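Side-chain contacts in WbmS, polysaccharide deacetylase involved in O-antigen biosynthesis (PDB 3HFT), which probably removes acetyl groups from a polysaccharide at a zinc site during O-antigen biosynthesis: residues H73-P76 with L77-N80; P93-N96 with P97-A100. All blocks are in the same frame, centred on the assembly; numbering follows the deposited sequence.

Contact 1. Residues H73-P76 with L77-N80; sequences HSTP and LLEN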
loop_
_atom_site.group_PDB
_atom_site.type_symbol
_atom_site.label_atom_id
_atom_site.label_comp_id
_atom_site.label_asym_id
_atom_site.label_seq_id
_atom_site.Cartn_x
_atom_site.Cartn_y
_atom_site.Cartn_z
ATOM N N HIS A 73 18.619 -12.792 4.031
ATOM C CA HIS A 73 19.788 -13.128 4.829
ATOM C C HIS A 73 20.912 -13.606 3.942
ATOM O O HIS A 73 20.725 -13.862 2.755
ATOM C CB HIS A 73 19.387 -14.197 5.827
ATOM C CG HIS A 73 19.054 -15.502 5.191
ATOM N ND1 HIS A 73 17.806 -15.774 4.660
ATOM C CD2 HIS A 73 19.809 -16.605 4.973
ATOM C CE1 HIS A 73 17.809 -17.001 4.167
ATOM N NE2 HIS A 73 19.016 -17.515 4.315
ATOM N N SER A 74 22.098 -13.699 4.517
ATOM C CA SER A 74 23.239 -14.077 3.752
ATOM C C SER A 74 23.284 -15.601 3.626
ATOM O O SER A 74 23.121 -16.310 4.622
ATOM C CB SER A 74 24.495 -13.592 4.449
ATOM O OG SER A 74 25.594 -13.982 3.689
ATOM N N THR A 75 23.493 -16.082 2.399
ATOM C CA THR A 75 23.675 -17.509 2.098
ATOM C C THR A 75 24.445 -17.644 0.790
ATOM O O THR A 75 24.282 -16.834 -0.122
ATOM C CB THR A 75 22.335 -18.267 1.934
ATOM O OG1 THR A 75 22.575 -19.478 1.190
ATOM C CG2 THR A 75 21.290 -17.418 1.195
ATOM N N PRO A 76 25.297 -18.663 0.679
ATOM C CA PRO A 76 25.986 -18.812 -0.599
ATOM C C PRO A 76 25.049 -19.010 -1.801
ATOM O O PRO A 76 25.463 -18.780 -2.937
ATOM C CB PRO A 76 26.893 -20.028 -0.376
ATOM C CG PRO A 76 26.373 -20.694 0.844
ATOM C CD PRO A 76 25.716 -19.669 1.666
ATOM N N LEU A 77 23.786 -19.370 -1.561
ATOM C CA LEU A 77 22.848 -19.568 -2.644
ATOM C C LEU A 77 22.478 -18.262 -3.345
ATOM O O LEU A 77 22.022 -18.283 -4.483
ATOM C CB LEU A 77 21.601 -20.307 -2.148
ATOM C CG LEU A 77 21.830 -21.735 -1.641
ATOM C CD1 LEU A 77 20.528 -22.397 -1.231
ATOM C CD2 LEU A 77 22.520 -22.534 -2.673
ATOM N N LEU A 78 22.698 -17.125 -2.697
ATOM C CA LEU A 78 22.488 -15.850 -3.369
ATOM C C LEU A 78 23.403 -15.735 -4.592
ATOM O O LEU A 78 23.042 -15.123 -5.592
ATOM C CB LEU A 78 22.717 -14.670 -2.418
ATOM C CG LEU A 78 21.783 -14.557 -1.210
ATOM C CD1 LEU A 78 21.932 -13.178 -0.557
ATOM C CD2 LEU A 78 20.327 -14.834 -1.592
ATOM N N GLU A 79 24.578 -16.344 -4.522
ATOM C CA GLU A 79 25.504 -16.333 -5.655
ATOM C C GLU A 79 24.944 -17.127 -6.853
ATOM O O GLU A 79 25.170 -16.745 -7.992
ATOM C CB GLU A 79 26.892 -16.836 -5.214
ATOM C CG GLU A 79 28.019 -16.589 -6.221
ATOM C CD GLU A 79 28.083 -15.144 -6.741
ATOM O OE1 GLU A 79 27.870 -14.196 -5.950
ATOM O OE2 GLU A 79 28.353 -14.961 -7.950
ATOM N N ASN A 80 24.180 -18.191 -6.594
ATOM C CA ASN A 80 23.486 -18.922 -7.668
ATOM C C ASN A 80 22.521 -17.990 -8.402
ATOM O O ASN A 80 22.434 -17.986 -9.623
ATOM C CB ASN A 80 22.625 -20.087 -7.133
ATOM C CG ASN A 80 23.419 -21.137 -6.376
ATOM O OD1 ASN A 80 24.544 -20.906 -5.969
ATOM N ND2 ASN A 80 22.812 -22.306 -6.174
#

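Contact 2. Residues P93-N96 with P97-A100; sequences PNFN and PLLA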
loop_
_atom_site.group_PDB
_atom_site.type_symbol
_atom_site.label_atom_id
_atom_site.label_comp_id
_atom_site.label_asym_id
_atom_site.label_seq_id
_atom_site.Cartn_x
_atom_site.Cartn_y
_atom_site.Cartn_z
ATOM N N PRO A 93 13.962 -6.442 3.345
ATOM C CA PRO A 93 14.270 -5.889 4.657
ATOM C C PRO A 93 13.139 -6.175 5.647
ATOM O O PRO A 93 11.960 -6.210 5.252
ATOM C CB PRO A 93 14.364 -4.379 4.379
ATOM C CG PRO A 93 13.476 -4.166 3.237
ATOM C CD PRO A 93 13.702 -5.371 2.360
ATOM N N ASN A 94 13.510 -6.376 6.913
ATOM C CA ASN A 94 12.558 -6.664 7.969
ATOM C C ASN A 94 12.462 -5.558 8.995
ATOM O O ASN A 94 13.338 -5.427 9.881
ATOM C CB ASN A 94 12.951 -7.937 8.690
ATOM C CG ASN A 94 11.939 -8.333 9.745
ATOM O OD1 ASN A 94 10.783 -7.885 9.740
ATOM N ND2 ASN A 94 12.356 -9.207 10.627
ATOM N N PHE A 95 11.405 -4.754 8.874
ATOM C CA PHE A 95 11.199 -3.634 9.773
ATOM C C PHE A 95 10.210 -3.948 10.891
ATOM O O PHE A 95 9.939 -3.071 11.712
ATOM C CB PHE A 95 10.691 -2.407 9.009
ATOM C CG PHE A 95 11.560 -1.984 7.839
ATOM C CD1 PHE A 95 12.873 -1.570 8.032
ATOM C CD2 PHE A 95 11.028 -1.940 6.548
ATOM C CE1 PHE A 95 13.667 -1.158 6.953
ATOM C CE2 PHE A 95 11.807 -1.506 5.471
ATOM C CZ PHE A 95 13.131 -1.123 5.668
ATOM N N ASN A 96 9.735 -5.190 10.967
ATOM C CA ASN A 96 8.786 -5.594 12.008
ATOM C C ASN A 96 9.249 -5.298 13.424
ATOM O O ASN A 96 8.461 -4.841 14.242
ATOM C CB ASN A 96 8.409 -7.087 11.891
ATOM C CG ASN A 96 7.340 -7.345 10.853
ATOM O OD1 ASN A 96 6.632 -6.420 10.418
ATOM N ND2 ASN A 96 7.202 -8.617 10.448
ATOM N N PRO A 97 10.523 -5.541 13.735
ATOM C CA PRO A 97 10.949 -5.215 15.112
ATOM C C PRO A 97 10.717 -3.754 15.517
ATOM O O PRO A 97 10.591 -3.443 16.694
ATOM C CB PRO A 97 12.446 -5.532 15.092
ATOM C CG PRO A 97 12.580 -6.580 13.996
ATOM C CD PRO A 97 11.611 -6.151 12.949
ATOM N N LEU A 98 10.636 -2.859 14.540
ATOM C CA LEU A 98 10.399 -1.462 14.840
ATOM C C LEU A 98 8.963 -1.260 15.312
ATOM O O LEU A 98 8.667 -0.364 16.111
ATOM C CB LEU A 98 10.680 -0.606 13.610
ATOM C CG LEU A 98 12.075 -0.724 12.991
ATOM C CD1 LEU A 98 12.148 0.183 11.771
ATOM C CD2 LEU A 98 13.168 -0.386 13.984
ATOM N N LEU A 99 8.074 -2.101 14.811
ATOM C CA LEU A 99 6.649 -1.991 15.099
ATOM C C LEU A 99 6.270 -2.803 16.336
ATOM O O LEU A 99 5.298 -2.483 17.040
ATOM C CB LEU A 99 5.851 -2.523 13.916
ATOM C CG LEU A 99 6.218 -1.956 12.545
ATOM C CD1 LEU A 99 5.298 -2.604 11.489
ATOM C CD2 LEU A 99 6.108 -0.460 12.565
ATOM N N ALA A 100 7.071 -3.827 16.604
ATOM C CA ALA A 100 6.802 -4.797 17.670
ATOM C C ALA A 100 6.855 -4.269 19.091
ATOM O O ALA A 100 6.214 -4.825 19.975
ATOM C CB ALA A 100 7.758 -5.999 17.531
#

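Contact 1. Residues H73-P76 with L77-N80
The flat prolyl peptide between T75 and P76 meets the first turn of helix 77-83 at its N-terminal cap, its oxygen T75 O accepting from L78 N at 3.0 Å. At the edge of the P76 ring, CB lies 3.4 Å from L77 N. The next carbonyl along, P76 O, accepts from E79 N, also at 3.0 Å. Both bonds link residues three apart. The first closes a tight turn whose inner residues, P76 and L77, have the backbone angles of a type I turn, which leads on into the helix. Proline is tolerated here because the bonds of this turn use P76 O and ask no N-H of its nitrogen.

T75 adds an ST turn to this backbone turn: OG1 accepts from L77 N at 3.0 Å, with a nearly straight N-H...O angle of 168°. A first torsion of 159° sets OG1 roughly anti to the backbone N and beside the carbonyl carbon, facing the start of the helix. OG1 also bonds D50 OD1, so this buried hydroxyl joins the cap to helix 50-63. The same helix receives the L77 side chain, which touches D50, L53 and Q54.

The methyl branch of T75 does separate work. Its CG2 packs on the buried L78 side chain, 3.8 Å from L78 CG, and the two side chains cross at about a right angle. L78 CD1 reaches back to H73 O at 3.6 Å, bringing the loop's backbone against the leucine. The H73 ring meets W47, the planes inclined by about 20°. E79 sends its carboxylate to a salt bridge with R82, while at its base E79 CB sits 3.3 Å from P76 O.

Contact 2. Residues P93-N96 with P97-A100
L98 leans back on F95 through CB, CG and CD1, where the chain leaves strand 87-91 and turns into the weakly bonded short helix 96-100. Its CB starts 3.2 Å from F95 O. CG remains close to that oxygen, and CD1 then passes alongside the phenylalanine, 4.1 Å from F95 CB, and meets ring atom CD1 obliquely. The two side chains lie side by side and point the same way; both have CG anti to the carbonyl carbon, with chi1 of -54° for F95 and -56° for L98. Both also touch V107 of helix 107-115, and L98 also packs on L98 of the second subunit.

Two turns overlap here. In an Asx turn, N94 OD1 accepts from N96 N at 3.1 Å, the donor standing above the amide plane. The same amide comes against P97 CD, with OD1 at 3.7 Å from that carbon. In the backbone turn that follows, L98 N bonds F95 O at 2.9 Å. P97 sits inside this turn, where its nitrogen comes near F95 O without a hydrogen to share.

N96 O then takes two bonds. L99 N arrives at 2.8 Å and A100 N at 2.9 Å. Their N-H...O angles are both 138°, so neither is straight.

The N96 side chain has a different task: its ND2 bonds S128 OG, and the residue touches the zinc ligand H127. Chemically, the helix start is thus held by an amide oxygen and two carbonyls, while N96 ND2 is tied to S128 beside the zinc ligand H127.

Overall arrangement
Contacts 1 and 2 follow one another along the chain, each at the exit of a neighbouring parallel strand, 67-71 and 87-91. Their centres are 22 Å apart and their nearest atoms about 8 Å, so they do not touch. The zinc ion, held by D46, H92 and H127, relates them: the H73 side chain is about 10 Å from it and that of N96 about 8 Å. Contact 2 directly follows H92 and leans on H127, whereas contact 1 meets W47, next in sequence to D46, and D50. L98 and L99 also pack on the second subunit, while 73-80 touch no other chain of the assembly.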